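Local coordinates for galacto-N-biose/lacto-N-biose I transporter substrate-binding protein (Bifidobacterium longum, PDB 2Z8F) that binds lacto-N-tetraose and the core disaccharides galacto-N-biose and lacto-N-biose, probably delivering them to an ABC transporter for uptake, at residues Tyr193-Gly197 / Asp198-Val202; Thr362-Pro365 / Gly366-Ala369. One frame throughout, in Å; residues are numbered along the deposited sequence.

Interaction 1 of 2, residues Tyr193-Gly197 / Asp198-Val202; sequences YKVKG and DSWVV. With NA (sodium ion), chain G.
Lys196 O is gripped twice at the end of the hairpin: a water donates to it at 2.7 Å, and Ser199 N reaches it in a weak bond of 3.3 Å. That water is also a ligand of the sodium ion, which Asp198 OD2 binds directly at 2.2 Å. Four more waters complete six ligands. One donates to Asp198 OD1, so both carboxylate oxygens are engaged; another is hydrogen-bonded to Ser199 OG, a second-shell group also hydrogen-bonded to Ser409 OG. The strands themselves are paired by straighter bonds: Lys196 N gives to Ser199 O at 2.7 Å, and Lys194 exchanges a reciprocal pair with Val201. On the face carrying Tyr193, Val195, Trp200 and Val202, Val195 CG2 sits 3.5 Å from the centroid of the six-membered ring of Trp200, only 7° off the ring normal, a CH-pi contact over the face. Tyr193 CB meets the same ring at CZ3, 3.8 Å away, while Tyr193 CE1 meets Val202 CG1, the two side chains pointing the same way. With an alanine in place of Trp200, Val195 CG2 would probably lose its aromatic support and a gap would open toward Pro365 and Leu403. On the other face Lys194 CG stands between the backbone N and the carbonyl carbon (chi1 42°), and the extended chain beyond carries CE to 3.7 Å from Val201 CG1. Gly197 has a phi of 68°, readily accommodated by glycine. Antiparallel pairing closed by a type II' turn from Lys196 to Ser199 defines a two-residue beta hairpin.

Interaction 2 of 2, residues Thr362-Pro365 / Gly366-Ala369; sequences TYMP and GFSA. With BGC (beta-D-glucopyranose), chain C.
A chi1 of -175° sets Phe367 CG beside its own carbonyl carbon and places the ring so that one face receives Tyr363 CD1; Tyr363 CG lies anti to its carbonyl carbon (chi1 -65°), which brings the phenol across from the residue before the turn. The result is an edge-to-face pair: the centroids are 5.0 Å apart and the planes stand at 70°. Tyr363 CD1 is the atom that lands over the centre of the Phe367 ring, and its closest carbon there is Phe367 CD2 at 3.8 Å. The chain from Met364 to Phe367 makes a type II beta turn, closed by a weak hydrogen bond from Phe367 N to Met364 O of 3.3 Å. Gly366 occupies its third position, where a CB would fall 2.4 Å from Pro365 O, so a side chain would be jammed against that carbonyl. Met364 CE curls back over Gly366 C at 3.9 Å. One residue beyond the ring pair, Ser368 O accepts a hydrogen bond of 2.9 Å from O6 of the bound glucose, which places this helix start in the glycan pocket; Ser368 OG pairs with Glu87. The turn leads into helix 367-380: Met364 and Ala369 pack on helix 389-405, while Met364 and Phe367 touch strand 193-196 and Pro365 meets strand 199-202.

From the N terminus the chain first forms interaction 1, which closes a hairpin at residues 193-202, and only much later interaction 2, a tight turn at 362-369. The two local closures therefore stand in series, neither nested nor crossing, yet with about 13 Å between their centres they touch. Tyr193 CE1 lies 3.4 Å from Met364 SD, and Trp200 CZ2 is 3.5 Å from Pro365 CD, so the aromatic face of the hairpin rests on the turn. Both also pack on helix 389-405, through Val202 and Met364 among others. Together they join the outlying hairpin, the start of helix 367-380 beside the glycan, and the C-terminal part of the chain.

Interaction 1 of 2, residues Tyr193-Gly197 / Asp198-Val202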
loop_
_atom_site.group_PDB
_atom_site.type_symbol
_atom_site.label_atom_id
_atom_site.label_comp_id
_atom_site.label_asym_id
_atom_site.label_seq_id
_atom_site.Cartn_x
_atom_site.Cartn_y
_atom_site.Cartn_z
ATOM N N TYR A 193 6.892 0.177 16.350
ATOM C CA TYR A 193 6.988 -1.166 16.931
ATOM C C TYR A 193 8.415 -1.664 16.889
ATOM O O TYR A 193 9.037 -1.659 15.824
ATOM C CB TYR A 193 6.111 -2.152 16.156
ATOM C CG TYR A 193 4.665 -1.711 16.014
ATOM C CD1 TYR A 193 3.834 -1.605 17.135
ATOM C CD2 TYR A 193 4.129 -1.426 14.760
ATOM C CE1 TYR A 193 2.504 -1.172 17.005
ATOM C CE2 TYR A 193 2.793 -1.005 14.618
ATOM C CZ TYR A 193 1.991 -0.904 15.740
ATOM O OH TYR A 193 0.665 -0.521 15.595
ATOM N N LYS A 194 8.950 -2.037 18.048
ATOM C CA LYS A 194 10.293 -2.624 18.092
ATOM C C LYS A 194 10.352 -3.799 19.046
ATOM O O LYS A 194 9.714 -3.776 20.101
ATOM C CB LYS A 194 11.354 -1.593 18.476
ATOM C CG LYS A 194 10.987 -0.655 19.575
ATOM C CD LYS A 194 12.244 -0.227 20.335
ATOM C CE LYS A 194 11.887 0.692 21.490
ATOM N NZ LYS A 194 13.090 1.075 22.290
ATOM N N VAL A 195 11.095 -4.833 18.649
ATOM C CA VAL A 195 11.357 -5.965 19.519
ATOM C C VAL A 195 12.555 -5.594 20.382
ATOM O O VAL A 195 13.596 -5.164 19.869
ATOM C CB VAL A 195 11.638 -7.258 18.734
ATOM C CG1 VAL A 195 12.120 -8.344 19.653
ATOM C CG2 VAL A 195 10.363 -7.732 18.053
ATOM N N LYS A 196 12.377 -5.717 21.688
ATOM C CA LYS A 196 13.476 -5.490 22.609
ATOM C C LYS A 196 13.665 -6.793 23.356
ATOM O O LYS A 196 13.175 -6.971 24.469
ATOM C CB LYS A 196 13.188 -4.300 23.528
ATOM C CG LYS A 196 13.449 -2.960 22.862
ATOM C CD LYS A 196 14.104 -1.947 23.818
ATOM C CE LYS A 196 15.220 -2.577 24.663
ATOM N NZ LYS A 196 16.113 -1.579 25.354
ATOM N N GLY A 197 14.346 -7.719 22.689
ATOM C CA GLY A 197 14.705 -9.008 23.248
ATOM C C GLY A 197 13.527 -9.920 23.493
ATOM O O GLY A 197 13.078 -10.615 22.589
ATOM N N ASP A 198 13.034 -9.902 24.720
ATOM C CA ASP A 198 12.004 -10.825 25.161
ATOM C C ASP A 198 10.596 -10.229 25.028
ATOM O O ASP A 198 9.612 -10.891 25.360
ATOM C CB ASP A 198 12.273 -11.322 26.602
ATOM C CG ASP A 198 12.324 -10.198 27.651
ATOM O OD1 ASP A 198 12.249 -10.517 28.866
ATOM O OD2 ASP A 198 12.447 -8.997 27.309
ATOM N N SER A 199 10.518 -8.993 24.535
ATOM C CA SER A 199 9.262 -8.241 24.518
ATOM C C SER A 199 9.195 -7.230 23.370
ATOM O O SER A 199 10.207 -6.742 22.880
ATOM C CB SER A 199 9.072 -7.506 25.854
ATOM O OG SER A 199 8.920 -8.425 26.927
ATOM N N TRP A 200 7.976 -6.950 22.916
ATOM C CA TRP A 200 7.734 -5.788 22.078
ATOM C C TRP A 200 7.637 -4.501 22.884
ATOM O O TRP A 200 7.120 -4.490 24.019
ATOM C CB TRP A 200 6.400 -5.979 21.365
ATOM C CG TRP A 200 6.456 -6.975 20.272
ATOM C CD1 TRP A 200 6.228 -8.315 20.369
ATOM C CD2 TRP A 200 6.778 -6.713 18.896
ATOM N NE1 TRP A 200 6.376 -8.908 19.130
ATOM C CE2 TRP A 200 6.718 -7.948 18.214
ATOM C CE3 TRP A 200 7.100 -5.555 18.179
ATOM C CZ2 TRP A 200 6.989 -8.063 16.841
ATOM C CZ3 TRP A 200 7.367 -5.662 16.813
ATOM C CH2 TRP A 200 7.300 -6.910 16.159
ATOM N N VAL A 201 8.099 -3.412 22.279
ATOM C CA VAL A 201 7.862 -2.058 22.775
ATOM C C VAL A 201 7.057 -1.296 21.723
ATOM O O VAL A 201 7.440 -1.251 20.550
ATOM C CB VAL A 201 9.175 -1.310 23.082
ATOM C CG1 VAL A 201 8.895 0.109 23.586
ATOM C CG2 VAL A 201 9.954 -2.092 24.118
ATOM N N VAL A 202 5.953 -0.709 22.174
ATOM C CA VAL A 202 4.985 -0.060 21.293
ATOM C C VAL A 202 4.941 1.414 21.656
ATOM O O VAL A 202 4.794 1.757 22.848
ATOM C CB VAL A 202 3.570 -0.650 21.511
ATOM C CG1 VAL A 202 2.514 0.085 20.642
ATOM C CG2 VAL A 202 3.581 -2.134 21.257
HETATM NA NA NA G . 12.485 -7.183 28.595
HETATM O O HOH W 1 12.072 -6.063 26.734
HETATM O O HOH W 2 13.044 -8.388 30.584
HETATM O O HOH W 3 10.459 -7.552 29.049
HETATM O O HOH W 4 12.538 -5.423 29.729
HETATM O O HOH W 5 14.584 -6.984 28.364
#

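Interaction 2 of 2, residues Thr362-Pro365 / Gly366-Ala369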
loop_
_atom_site.group_PDB
_atom_site.type_symbol
_atom_site.label_atom_id
_atom_site.label_comp_id
_atom_site.label_asym_id
_atom_site.label_seq_id
_atom_site.Cartn_x
_atom_site.Cartn_y
_atom_site.Cartn_z
ATOM N N THR A 362 8.555 -1.467 10.740
ATOM C CA THR A 362 8.187 -2.789 11.234
ATOM C C THR A 362 6.698 -2.805 11.599
ATOM O O THR A 362 6.234 -1.902 12.294
ATOM C CB THR A 362 9.054 -3.162 12.475
ATOM O OG1 THR A 362 10.425 -3.270 12.050
ATOM C CG2 THR A 362 8.601 -4.486 13.111
ATOM N N TYR A 363 5.965 -3.811 11.100
ATOM C CA TYR A 363 4.582 -4.037 11.521
ATOM C C TYR A 363 4.492 -5.176 12.531
ATOM O O TYR A 363 4.918 -6.298 12.246
ATOM C CB TYR A 363 3.694 -4.364 10.313
ATOM C CG TYR A 363 3.574 -3.217 9.353
ATOM C CD1 TYR A 363 2.581 -2.232 9.502
ATOM C CD2 TYR A 363 4.486 -3.091 8.291
ATOM C CE1 TYR A 363 2.474 -1.173 8.605
ATOM C CE2 TYR A 363 4.398 -2.043 7.389
ATOM C CZ TYR A 363 3.411 -1.075 7.542
ATOM O OH TYR A 363 3.329 -0.050 6.643
ATOM N N MET A 364 3.904 -4.901 13.703
ATOM C CA MET A 364 3.660 -5.976 14.671
ATOM C C MET A 364 2.717 -7.041 14.098
ATOM O O MET A 364 1.840 -6.723 13.288
ATOM C CB MET A 364 3.003 -5.417 15.945
ATOM C CG MET A 364 1.843 -4.449 15.677
ATOM S SD MET A 364 0.882 -4.168 17.192
ATOM C CE MET A 364 -0.280 -5.507 17.069
ATOM N N PRO A 365 2.868 -8.280 14.543
ATOM C CA PRO A 365 1.835 -9.289 14.200
ATOM C C PRO A 365 0.485 -8.867 14.766
ATOM O O PRO A 365 0.396 -8.536 15.953
ATOM C CB PRO A 365 2.322 -10.564 14.878
ATOM C CG PRO A 365 3.436 -10.153 15.810
ATOM C CD PRO A 365 3.957 -8.819 15.375
ATOM N N GLY A 366 -0.560 -8.897 13.935
ATOM C CA GLY A 366 -1.886 -8.444 14.384
ATOM C C GLY A 366 -2.220 -7.003 14.033
ATOM O O GLY A 366 -3.218 -6.430 14.509
ATOM N N PHE A 367 -1.405 -6.403 13.168
ATOM C CA PHE A 367 -1.611 -5.010 12.780
ATOM C C PHE A 367 -2.989 -4.788 12.129
ATOM O O PHE A 367 -3.516 -3.681 12.135
ATOM C CB PHE A 367 -0.489 -4.518 11.845
ATOM C CG PHE A 367 -0.597 -3.063 11.515
ATOM C CD1 PHE A 367 -0.197 -2.083 12.448
ATOM C CD2 PHE A 367 -1.112 -2.637 10.289
ATOM C CE1 PHE A 367 -0.317 -0.723 12.155
ATOM C CE2 PHE A 367 -1.233 -1.285 9.989
ATOM C CZ PHE A 367 -0.830 -0.315 10.914
ATOM N N SER A 368 -3.587 -5.855 11.613
ATOM C CA SER A 368 -4.913 -5.713 11.023
ATOM C C SER A 368 -5.946 -5.143 12.000
ATOM O O SER A 368 -6.816 -4.356 11.602
ATOM C CB SER A 368 -5.366 -7.062 10.475
ATOM O OG SER A 368 -5.615 -7.972 11.528
ATOM N N ALA A 369 -5.840 -5.541 13.271
ATOM C CA ALA A 369 -6.720 -5.029 14.328
ATOM C C ALA A 369 -6.418 -3.573 14.631
ATOM O O ALA A 369 -7.314 -2.808 14.965
ATOM C CB ALA A 369 -6.571 -5.872 15.608
HETATM C C2 BGC C . -12.557 -2.364 7.912
HETATM C C3 BGC C . -11.831 -2.429 6.568
HETATM C C4 BGC C . -10.307 -2.196 6.714
HETATM C C5 BGC C . -9.768 -3.065 7.862
HETATM C C6 BGC C . -8.278 -2.897 8.183
HETATM C C1 BGC C . -11.865 -3.241 8.936
HETATM O O1 BGC C . -12.542 -3.056 10.159
HETATM O O2 BGC C . -13.903 -2.796 7.774
HETATM O O3 BGC C . -12.423 -1.459 5.734
HETATM O O4 BGC C . -9.629 -2.565 5.517
HETATM O O5 BGC C . -10.502 -2.836 9.061
HETATM O O6 BGC C . -7.856 -4.059 8.889
#